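Local coordinates for probable amino acid aminotransferase (Mycobacterium tuberculosis, PDB 6Q1S), which belongs to the class IV aminotransferase family and holds 4'-deoxy-4'-aminopyridoxal-5'-phosphate and 2-oxoglutaric acid in adjoining pockets, at residues E34-R39 against E47-R52; M60-P65 against L93-G98; A116-A121 against S254-A259; L131-P136 against V173-T178. All blocks are in the same frame, centred on the assembly; numbering follows the deposited sequence.

In the fold
From the N terminus, contact 1 comes first. It closes a short loop, folding helix 46-59 back on strand 31-39. Contact 2 follows in series and brings the loop after that helix to the end of strand 89-96. The two touch, because strands 31-39 and 89-96 are neighbours in one antiparallel sheet. Contact 3 closes a much longer span, from helix 116-123 to the turn before strand 258-265. Contact 4 falls within that span and pairs strands 126-132 and 172-176 of the mixed sheet, to which strand 258-265 also belongs. Contacts 1 and 3 meet through His49 and Ser255 and both reach 4'-deoxy-4'-aminopyridoxal-5'-phosphate. Contacts 2 and 4 both border the second subunit.

Contact 1: residues E34-R39 against E47-R52. With PMP (4'-deoxy-4'-aminopyridoxal-5'-phosphate), chain G.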
# COMPACT_ATOMS: atom_id res chain seq x y z
N GLU B 34 -13.84 2.31 -2.52
CA GLU B 34 -14.56 3.51 -2.13
C GLU B 34 -15.32 3.21 -0.85
O GLU B 34 -15.68 2.06 -0.58
CB GLU B 34 -15.52 3.98 -3.22
CG GLU B 34 -14.85 4.71 -4.37
CD GLU B 34 -14.24 6.03 -3.95
OE1 GLU B 34 -14.82 6.69 -3.06
OE2 GLU B 34 -13.19 6.40 -4.49
N THR B 35 -15.57 4.25 -0.06
CA THR B 35 -16.31 4.12 1.19
C THR B 35 -17.48 5.09 1.17
O THR B 35 -17.29 6.29 0.93
CB THR B 35 -15.42 4.40 2.41
OG1 THR B 35 -14.43 3.37 2.52
CG2 THR B 35 -16.26 4.41 3.68
N LEU B 36 -18.68 4.57 1.42
CA LEU B 36 -19.90 5.36 1.39
C LEU B 36 -20.63 5.21 2.71
O LEU B 36 -20.53 4.18 3.38
CB LEU B 36 -20.82 4.93 0.24
CG LEU B 36 -20.33 5.08 -1.20
CD1 LEU B 36 -19.48 3.88 -1.61
CD2 LEU B 36 -21.50 5.25 -2.14
N LEU B 37 -21.36 6.26 3.08
CA LEU B 37 -22.14 6.27 4.30
C LEU B 37 -23.62 6.09 3.96
O LEU B 37 -24.15 6.79 3.10
CB LEU B 37 -21.94 7.58 5.07
CG LEU B 37 -22.74 7.75 6.36
CD1 LEU B 37 -22.17 6.88 7.47
CD2 LEU B 37 -22.76 9.21 6.78
N VAL B 38 -24.26 5.14 4.63
CA VAL B 38 -25.70 4.95 4.52
C VAL B 38 -26.37 5.73 5.64
O VAL B 38 -26.14 5.45 6.82
CB VAL B 38 -26.08 3.46 4.58
CG1 VAL B 38 -27.59 3.30 4.65
CG2 VAL B 38 -25.52 2.72 3.37
N ARG B 39 -27.19 6.71 5.28
CA ARG B 39 -27.87 7.55 6.26
C ARG B 39 -29.29 7.83 5.78
O ARG B 39 -29.49 8.25 4.64
CB ARG B 39 -27.12 8.87 6.48
CG ARG B 39 -27.91 9.90 7.26
CD ARG B 39 -27.16 11.22 7.40
NE ARG B 39 -26.17 11.18 8.48
CZ ARG B 39 -25.51 12.24 8.93
NH1 ARG B 39 -25.73 13.43 8.40
NH2 ARG B 39 -24.64 12.10 9.92
N GLU B 47 -22.90 8.71 -7.07
CA GLU B 47 -22.24 9.05 -8.33
C GLU B 47 -20.83 9.59 -8.10
O GLU B 47 -19.89 9.23 -8.82
CB GLU B 47 -23.08 10.06 -9.11
CG GLU B 47 -24.41 9.51 -9.60
CD GLU B 47 -24.25 8.20 -10.35
OE1 GLU B 47 -24.99 7.24 -10.04
OE2 GLU B 47 -23.38 8.13 -11.24
N ALA B 48 -20.66 10.47 -7.10
CA ALA B 48 -19.34 11.03 -6.85
C ALA B 48 -18.35 9.96 -6.42
O ALA B 48 -17.15 10.08 -6.69
CB ALA B 48 -19.43 12.12 -5.78
N HIS B 49 -18.82 8.91 -5.75
CA HIS B 49 -17.93 7.82 -5.38
C HIS B 49 -17.64 6.90 -6.56
O HIS B 49 -16.53 6.38 -6.69
CB HIS B 49 -18.53 7.02 -4.22
CG HIS B 49 -18.40 7.71 -2.89
ND1 HIS B 49 -19.34 8.60 -2.42
CD2 HIS B 49 -17.44 7.63 -1.93
CE1 HIS B 49 -18.97 9.04 -1.23
NE2 HIS B 49 -17.82 8.47 -0.92
N LEU B 50 -18.63 6.70 -7.44
CA LEU B 50 -18.40 5.90 -8.64
C LEU B 50 -17.62 6.67 -9.69
O LEU B 50 -16.95 6.06 -10.53
CB LEU B 50 -19.73 5.43 -9.22
CG LEU B 50 -20.57 4.46 -8.39
CD1 LEU B 50 -21.91 4.22 -9.05
CD2 LEU B 50 -19.83 3.15 -8.16
N GLN B 51 -17.69 8.00 -9.68
CA GLN B 51 -16.86 8.79 -10.58
C GLN B 51 -15.39 8.70 -10.18
O GLN B 51 -14.52 8.50 -11.03
CB GLN B 51 -17.32 10.25 -10.58
CG GLN B 51 -18.54 10.50 -11.46
CD GLN B 51 -19.03 11.93 -11.38
OE1 GLN B 51 -18.50 12.75 -10.63
NE2 GLN B 51 -20.07 12.24 -12.16
N ARG B 52 -15.10 8.84 -8.89
CA ARG B 52 -13.74 8.67 -8.41
C ARG B 52 -13.28 7.22 -8.54
O ARG B 52 -12.10 6.97 -8.81
CB ARG B 52 -13.63 9.14 -6.96
CG ARG B 52 -12.25 9.04 -6.36
CD ARG B 52 -12.18 9.83 -5.07
NE ARG B 52 -12.69 9.05 -3.95
CZ ARG B 52 -12.90 9.54 -2.74
NH1 ARG B 52 -12.64 10.82 -2.48
NH2 ARG B 52 -13.38 8.76 -1.77
N1 PMP G . -7.81 11.40 1.82
C2 PMP G . -7.57 10.08 1.98
C2A PMP G . -6.16 9.55 1.90
C3 PMP G . -8.69 9.14 2.24
O3 PMP G . -8.48 7.81 2.40
C4 PMP G . -10.06 9.72 2.31
C4A PMP G . -11.26 8.85 2.57
N4A PMP G . -11.14 8.21 3.89
C5 PMP G . -10.18 11.18 2.12
C6 PMP G . -9.04 11.94 1.88
C5A PMP G . -11.54 11.84 2.18
O4P PMP G . -12.33 11.40 1.08
P PMP G . -13.93 11.28 1.21
O1P PMP G . -14.25 10.29 2.30
O2P PMP G . -14.49 12.64 1.56
O3P PMP G . -14.50 10.80 -0.10
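Glu34 of strand 34-39 meets both His49 and Arg52 of helix 47-52. Arg52 grips its carboxylate side-on in a salt bridge with two hydrogen bonds. Arg52 NE reaches Glu34 OE2 at 2.8 Å, nearly straight at 175° and in the guanidinium plane. Arg52 NH2 bonds Glu34 OE1 at a more bent angle, with the oxygen tilted from that plane. Both carboxylate oxygens use their syn lone pairs. A bend at chi2 (-66°) brings Glu34 CD close to Arg52 NE. Glu34 OE1 also lies at the edge of the His49 ring, 3.0 Å from His49 CD2. Over one ring face, Leu36 CG makes a CH-pi contact, 3.8 Å from the His49 centroid. His49 ND1 bonds Leu45 O and its NE2 bonds Ser255 OG, which should fix the ring's rotation. Arg52 NH2 also donates to PMP O3P at 2.9 Å, and NH1 bonds Arg216 O. Glu34 is thus placed as a second-shell residue that would help orient Arg52. The helix segment runs antiparallel to the strand segment, with axes 8.9 Å apart. Strand 89-96 pairs with strand 31-39 through Glu34 and Leu36, while helix 67-84 packs against Leu50.

Contact 2: residues M60-P65 against L93-G98; sequences MDLPEP and LIYSRG
Tyr95 and Arg97, at the end of strand 93-96 and just beyond it, reach into the 60-65 loop and meet its backbone oxygens. The tight part is centred on buried Leu62, between Tyr95 and Arg97. Leu62 CB packs on Tyr95 CE2 at 4.2 Å. Leu62 CD2 lies over one guanidinium face, offset toward the rim; the same methyl is 3.7 Å from Arg97 CA. Tyr95 OH donates to Pro63 O, which lies at the ring edge; the modelled 2.5 Å is too short to be taken at face value. Arg97 holds Met60 O end-on with two nitrogens, and this oxygen lies in the guanidinium plane. Arg97 NH1 is 3.0 Å from Met60 O; the modelled NH2 distance is shorter than can be relied on. A weak third bond runs from NH1 to Asp61 O. The outer side is looser. Pro63 and Glu64 are exposed, and Asp61 turns its carboxylate to Arg163 and Arg167 of the second subunit. Asp61 is also the C-prime residue of the Schellman motif that ends helix 46-59. Arg97 NE has a salt bridge to Asp30. The arginine thus binds peptide carbonyls just past a helix C terminus, where the helix dipole would probably strengthen the attraction.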
# COMPACT_ATOMS: atom_id res chain seq x y z
N MET B 60 -4.98 2.87 -12.23
CA MET B 60 -4.44 1.58 -11.83
C MET B 60 -4.48 0.56 -12.95
O MET B 60 -4.23 -0.63 -12.70
CB MET B 60 -5.19 1.06 -10.61
CG MET B 60 -4.78 1.75 -9.33
SD MET B 60 -3.29 1.01 -8.65
CE MET B 60 -3.96 -0.53 -8.02
N ASP B 61 -4.77 0.99 -14.18
CA ASP B 61 -4.81 0.10 -15.34
C ASP B 61 -5.73 -1.09 -15.09
O ASP B 61 -5.44 -2.22 -15.46
CB ASP B 61 -3.40 -0.36 -15.73
CG ASP B 61 -2.47 0.81 -16.01
OD1 ASP B 61 -2.85 1.68 -16.82
OD2 ASP B 61 -1.38 0.86 -15.43
N LEU B 62 -6.83 -0.81 -14.44
CA LEU B 62 -7.91 -1.73 -14.13
C LEU B 62 -9.02 -1.60 -15.16
O LEU B 62 -9.21 -0.53 -15.74
CB LEU B 62 -8.47 -1.43 -12.73
CG LEU B 62 -7.69 -2.03 -11.57
CD1 LEU B 62 -8.08 -1.37 -10.26
CD2 LEU B 62 -7.92 -3.52 -11.51
N PRO B 63 -9.75 -2.68 -15.43
CA PRO B 63 -10.88 -2.58 -16.35
C PRO B 63 -11.85 -1.50 -15.91
O PRO B 63 -12.09 -1.30 -14.72
CB PRO B 63 -11.51 -3.98 -16.29
CG PRO B 63 -10.39 -4.87 -15.88
CD PRO B 63 -9.54 -4.06 -14.95
N GLU B 64 -12.40 -0.80 -16.89
CA GLU B 64 -13.29 0.31 -16.62
C GLU B 64 -14.52 -0.19 -15.86
O GLU B 64 -15.20 -1.11 -16.35
CB GLU B 64 -13.70 0.99 -17.93
CG GLU B 64 -14.94 1.85 -17.85
CD GLU B 64 -15.38 2.34 -19.22
OE1 GLU B 64 -16.56 2.71 -19.38
OE2 GLU B 64 -14.53 2.35 -20.14
N PRO B 65 -14.82 0.35 -14.68
CA PRO B 65 -15.92 -0.20 -13.89
C PRO B 65 -17.26 -0.03 -14.58
O PRO B 65 -17.56 1.02 -15.15
CB PRO B 65 -15.85 0.60 -12.58
CG PRO B 65 -15.07 1.81 -12.90
CD PRO B 65 -14.10 1.41 -13.97
N LEU B 93 -17.00 -0.34 -1.57
CA LEU B 93 -16.89 -0.99 -2.87
C LEU B 93 -15.46 -1.48 -3.05
O LEU B 93 -14.54 -0.67 -3.11
CB LEU B 93 -17.26 -0.03 -4.00
CG LEU B 93 -18.33 1.01 -3.68
CD1 LEU B 93 -18.44 2.03 -4.80
CD2 LEU B 93 -19.65 0.32 -3.46
N ILE B 94 -15.28 -2.80 -3.15
CA ILE B 94 -13.96 -3.39 -3.31
C ILE B 94 -13.79 -3.82 -4.76
O ILE B 94 -14.58 -4.62 -5.27
CB ILE B 94 -13.75 -4.58 -2.35
CG1 ILE B 94 -14.13 -4.18 -0.92
CG2 ILE B 94 -12.31 -5.06 -2.41
CD1 ILE B 94 -13.24 -3.12 -0.32
N TYR B 95 -12.76 -3.29 -5.42
CA TYR B 95 -12.51 -3.54 -6.83
C TYR B 95 -11.03 -3.89 -6.98
O TYR B 95 -10.17 -3.00 -6.97
CB TYR B 95 -12.89 -2.34 -7.68
CG TYR B 95 -12.86 -2.57 -9.17
CD1 TYR B 95 -13.28 -3.77 -9.72
CD2 TYR B 95 -12.42 -1.57 -10.04
CE1 TYR B 95 -13.25 -3.98 -11.09
CE2 TYR B 95 -12.39 -1.77 -11.40
CZ TYR B 95 -12.81 -2.97 -11.93
OH TYR B 95 -12.78 -3.17 -13.29
N SER B 96 -10.73 -5.18 -7.12
CA SER B 96 -9.37 -5.67 -7.19
C SER B 96 -9.05 -6.20 -8.58
O SER B 96 -9.95 -6.48 -9.38
CB SER B 96 -9.14 -6.78 -6.15
OG SER B 96 -8.24 -7.75 -6.64
N ARG B 97 -7.75 -6.36 -8.85
CA ARG B 97 -7.31 -6.86 -10.14
C ARG B 97 -7.66 -8.32 -10.36
O ARG B 97 -7.58 -8.80 -11.49
CB ARG B 97 -5.80 -6.65 -10.29
CG ARG B 97 -5.32 -6.61 -11.74
CD ARG B 97 -3.88 -6.12 -11.84
NE ARG B 97 -3.69 -4.83 -11.19
CZ ARG B 97 -3.89 -3.65 -11.78
NH1 ARG B 97 -4.27 -3.60 -13.05
NH2 ARG B 97 -3.69 -2.53 -11.11
N GLY B 98 -8.05 -9.04 -9.31
CA GLY B 98 -8.42 -10.43 -9.45
C GLY B 98 -7.33 -11.37 -9.01
O GLY B 98 -6.35 -11.00 -8.35

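Contact 3: residues A116-A121 against S254-A259. With AKG (2-oxoglutaric acid), chain H; PMP (4'-deoxy-4'-aminopyridoxal-5'-phosphate), chain G.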
# COMPACT_ATOMS: atom_id res chain seq x y z
N ALA B 116 -17.55 3.03 16.60
CA ALA B 116 -17.90 3.95 17.66
C ALA B 116 -17.02 5.20 17.67
O ALA B 116 -17.44 6.23 18.20
CB ALA B 116 -17.82 3.25 19.02
N ARG B 117 -15.82 5.11 17.11
CA ARG B 117 -14.95 6.28 17.00
C ARG B 117 -15.56 7.39 16.17
O ARG B 117 -15.17 8.55 16.31
CB ARG B 117 -13.60 5.86 16.41
CG ARG B 117 -13.69 5.40 14.96
CD ARG B 117 -12.36 5.53 14.23
NE ARG B 117 -12.35 4.73 13.01
CZ ARG B 117 -12.88 5.11 11.86
NH1 ARG B 117 -13.49 6.29 11.76
NH2 ARG B 117 -12.83 4.32 10.80
N VAL B 118 -16.54 7.07 15.31
CA VAL B 118 -17.11 8.09 14.44
C VAL B 118 -18.01 9.03 15.23
O VAL B 118 -17.98 10.25 15.04
CB VAL B 118 -17.87 7.42 13.28
CG1 VAL B 118 -18.77 8.42 12.57
CG2 VAL B 118 -16.89 6.79 12.30
N ILE B 119 -18.83 8.48 16.14
CA ILE B 119 -19.74 9.33 16.90
C ILE B 119 -18.96 10.26 17.83
O ILE B 119 -19.39 11.40 18.07
CB ILE B 119 -20.77 8.47 17.66
CG1 ILE B 119 -22.01 9.30 18.00
CG2 ILE B 119 -20.17 7.87 18.93
CD1 ILE B 119 -22.74 9.81 16.78
N GLY B 120 -17.82 9.81 18.35
CA GLY B 120 -17.01 10.68 19.18
C GLY B 120 -16.31 11.77 18.37
O GLY B 120 -16.22 12.91 18.81
N ALA B 121 -15.83 11.42 17.18
CA ALA B 121 -15.14 12.40 16.34
C ALA B 121 -16.10 13.49 15.87
O ALA B 121 -15.73 14.66 15.80
CB ALA B 121 -14.48 11.71 15.15
N SER B 254 -14.35 13.50 5.61
CA SER B 254 -14.34 12.22 4.92
C SER B 254 -15.78 11.74 4.78
O SER B 254 -16.71 12.37 5.29
CB SER B 254 -13.47 11.19 5.65
OG SER B 254 -14.00 10.86 6.92
N SER B 255 -15.96 10.61 4.10
CA SER B 255 -17.31 10.17 3.75
C SER B 255 -18.04 9.57 4.95
O SER B 255 -19.25 9.78 5.10
CB SER B 255 -17.25 9.15 2.61
OG SER B 255 -16.81 9.76 1.41
N MET B 256 -17.34 8.83 5.81
CA MET B 256 -17.99 8.17 6.94
C MET B 256 -17.93 9.01 8.21
O MET B 256 -18.94 9.15 8.91
CB MET B 256 -17.37 6.79 7.17
CG MET B 256 -17.95 6.04 8.36
SD MET B 256 -17.40 4.33 8.43
CE MET B 256 -15.71 4.53 8.98
N THR B 257 -16.76 9.56 8.54
CA THR B 257 -16.62 10.38 9.73
C THR B 257 -17.23 11.77 9.55
O THR B 257 -17.47 12.46 10.54
CB THR B 257 -15.13 10.51 10.10
OG1 THR B 257 -14.51 9.23 10.00
CG2 THR B 257 -14.98 11.02 11.53
N LEU B 258 -17.48 12.18 8.30
CA LEU B 258 -18.04 13.48 7.97
C LEU B 258 -17.09 14.61 8.35
O LEU B 258 -16.25 15.00 7.55
CB LEU B 258 -19.42 13.68 8.62
CG LEU B 258 -20.50 12.70 8.15
CD1 LEU B 258 -21.87 13.20 8.56
CD2 LEU B 258 -20.43 12.49 6.65
N ALA B 259 -17.21 15.14 9.57
CA ALA B 259 -16.40 16.29 9.96
C ALA B 259 -15.96 16.14 11.41
O ALA B 259 -16.79 16.10 12.32
CB ALA B 259 -17.17 17.60 9.78
C1 AKG H . -12.91 6.62 8.23
O1 AKG H . -12.41 6.80 9.36
O2 AKG H . -14.04 7.08 7.92
C2 AKG H . -12.17 5.86 7.23
O5 AKG H . -11.92 6.36 6.14
C3 AKG H . -11.69 4.47 7.55
C4 AKG H . -10.30 4.53 8.18
C5 AKG H . -10.24 3.64 9.39
O3 AKG H . -11.22 2.90 9.63
O4 AKG H . -9.22 3.68 10.11
N1 PMP G . -7.81 11.40 1.82
C2 PMP G . -7.57 10.08 1.98
C2A PMP G . -6.16 9.55 1.90
C3 PMP G . -8.69 9.14 2.24
O3 PMP G . -8.48 7.81 2.40
C4 PMP G . -10.06 9.72 2.31
C4A PMP G . -11.26 8.85 2.57
N4A PMP G . -11.14 8.21 3.89
C5 PMP G . -10.18 11.18 2.12
C6 PMP G . -9.04 11.94 1.88
C5A PMP G . -11.54 11.84 2.18
O4P PMP G . -12.33 11.40 1.08
P PMP G . -13.93 11.28 1.21
O1P PMP G . -14.25 10.29 2.30
O2P PMP G . -14.49 12.64 1.56
O3P PMP G . -14.50 10.80 -0.10
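Arg117, Met256 and Thr257 line the 2-oxoglutaric acid pocket of this class IV aminotransferase fold, where helix 116-121 faces the turn that leads into strand 258-265. Arg117 starts with CG in the crowded position between backbone N and carbonyl carbon (chi1 67°), and its chain then runs extended as far as NE. Its guanidinium edge meets the acid: NH2 donates to AKG O3, although the modelled separation is too short to be relied on. Met256 CE sits obliquely to the guanidinium, 3.4 Å from Arg117 NH2. Thr257 OG1 donates to AKG O2 at 3.0 Å, and Arg187 also bonds the acid. Two residues earlier in the turn, Ser255 serves the other ligand, its OG donating to PMP O1P at 2.8 Å. Behind the pocket the side chains that meet are mainly apolar. Val118 packs crosswise on Met256, with Val118 CG2 at 4.1 Å from Met256 CG and Val118 CG1 at 3.7 Å from Met256 O. Arg122 NH2 bonds that same carbonyl. Thr257 has its two branches divided between the two sides. While OG1 faces the ligand, CG2 points back to the helix and lies 3.7 Å from Ala121 CB.

Contact 4: residues L131-P136 against V173-T178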
# COMPACT_ATOMS: atom_id res chain seq x y z
N LEU B 131 2.62 15.76 10.78
CA LEU B 131 3.66 14.78 10.56
C LEU B 131 4.20 14.92 9.14
O LEU B 131 3.44 15.15 8.20
CB LEU B 131 3.13 13.36 10.78
CG LEU B 131 3.99 12.39 11.58
CD1 LEU B 131 4.30 12.94 12.96
CD2 LEU B 131 3.28 11.06 11.68
N ASP B 132 5.52 14.78 9.00
CA ASP B 132 6.14 14.84 7.69
C ASP B 132 5.68 13.66 6.85
O ASP B 132 5.82 12.50 7.26
CB ASP B 132 7.66 14.84 7.82
CG ASP B 132 8.36 15.31 6.55
OD1 ASP B 132 7.90 14.96 5.45
OD2 ASP B 132 9.38 16.02 6.67
N ARG B 133 5.14 13.95 5.67
CA ARG B 133 4.71 12.89 4.76
C ARG B 133 5.87 12.36 3.93
O ARG B 133 5.88 11.19 3.55
CB ARG B 133 3.58 13.40 3.86
CG ARG B 133 3.18 12.44 2.76
CD ARG B 133 2.65 11.14 3.33
NE ARG B 133 2.25 10.21 2.28
CZ ARG B 133 3.07 9.33 1.72
NH1 ARG B 133 4.34 9.26 2.12
NH2 ARG B 133 2.63 8.52 0.78
N GLY B 134 6.86 13.21 3.65
CA GLY B 134 7.97 12.83 2.81
C GLY B 134 7.78 13.15 1.35
O GLY B 134 8.74 13.06 0.58
N LEU B 135 6.58 13.56 0.95
CA LEU B 135 6.31 13.91 -0.43
C LEU B 135 6.33 15.42 -0.61
O LEU B 135 5.82 16.14 0.25
CB LEU B 135 4.94 13.39 -0.87
CG LEU B 135 4.74 11.92 -1.23
CD1 LEU B 135 3.26 11.63 -1.43
CD2 LEU B 135 5.52 11.59 -2.49
N PRO B 136 6.92 15.90 -1.69
CA PRO B 136 6.78 17.31 -2.05
C PRO B 136 5.46 17.57 -2.78
O PRO B 136 4.82 16.66 -3.30
CB PRO B 136 7.98 17.57 -2.95
CG PRO B 136 8.28 16.25 -3.55
CD PRO B 136 7.89 15.20 -2.55
N VAL B 173 -4.02 12.61 12.16
CA VAL B 173 -2.77 13.15 11.64
C VAL B 173 -3.10 14.12 10.51
O VAL B 173 -4.06 13.90 9.76
CB VAL B 173 -1.82 12.03 11.15
CG1 VAL B 173 -0.66 12.60 10.33
CG2 VAL B 173 -1.30 11.22 12.31
N ILE B 174 -2.32 15.19 10.42
CA ILE B 174 -2.34 16.08 9.26
C ILE B 174 -0.98 15.96 8.60
O ILE B 174 0.04 16.32 9.20
CB ILE B 174 -2.66 17.53 9.65
CG1 ILE B 174 -4.10 17.64 10.15
CG2 ILE B 174 -2.43 18.45 8.47
CD1 ILE B 174 -4.50 19.04 10.55
N PHE B 175 -0.96 15.44 7.38
CA PHE B 175 0.29 15.27 6.65
C PHE B 175 0.79 16.61 6.14
O PHE B 175 0.03 17.38 5.56
CB PHE B 175 0.11 14.30 5.48
CG PHE B 175 0.27 12.86 5.85
CD1 PHE B 175 1.38 12.44 6.56
CD2 PHE B 175 -0.68 11.93 5.49
CE1 PHE B 175 1.54 11.11 6.90
CE2 PHE B 175 -0.53 10.59 5.82
CZ PHE B 175 0.59 10.19 6.53
N VAL B 176 2.08 16.88 6.35
CA VAL B 176 2.72 18.08 5.83
C VAL B 176 3.83 17.64 4.90
O VAL B 176 4.59 16.71 5.20
CB VAL B 176 3.26 18.98 6.96
CG1 VAL B 176 3.69 20.33 6.41
CG2 VAL B 176 2.22 19.15 8.06
N SER B 177 3.92 18.31 3.75
CA SER B 177 4.93 18.00 2.75
C SER B 177 6.31 18.49 3.18
O SER B 177 6.45 19.32 4.08
CB SER B 177 4.54 18.62 1.41
OG SER B 177 4.52 20.03 1.49
N THR B 178 7.34 17.95 2.51
CA THR B 178 8.70 18.41 2.77
C THR B 178 8.86 19.89 2.44
O THR B 178 9.69 20.58 3.04
CB THR B 178 9.70 17.58 1.96
OG1 THR B 178 9.37 16.19 2.07
CG2 THR B 178 11.12 17.79 2.48
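Leu131 pairs with Phe175 and Asp132 with Val176 in parallel register, their CA atoms 5.2 and 5.1 Å apart, with backbone bonds from Leu131 N to Ile174 O, Val176 N to Leu131 O and, just past the strand, Arg133 N to Val176 O.

On one face of the sheet, the Phe175 ring is covered on both sides. Arg133 CD stands over its centre in a CH-pi contact, 3.6 Å from the Phe175 centroid. Val173 CG1 approaches the opposite ring face, nearer the rim. A bend at chi2 (62°) turns Arg133 CD onto the ring. Arg133 CZ is farther off, so any cation-pi attraction is weak at most; the guanidinium and ring planes are 52° apart. One guanidinium face is met by Leu135 CD1. Leu131 CB packs on Val173 CG1 at 3.9 Å.

The strands form a beta-alpha-beta crossover: helix 156-166 lies between them in the chain and packs on Leu131, Val173 and Phe175. On the other face, helix 241-245 touches Ile174 and Val176.

Asp132 OD1 accepts from Gly134 N at 2.7 Å, an Asx turn that bends the chain as it leaves the strand. Gly134 C lies 3.5 Å from Thr178 OG1. Past the strands, Thr178 N donates to Leu135 O at 3.3 Å, from above the carbonyl plane. Leu135 O also lies 3.0 Å from Ser177 CB. Asp132 O bonds Trp145 NE1 of the second subunit, whose Gly134 packs on Leu135 and Pro136.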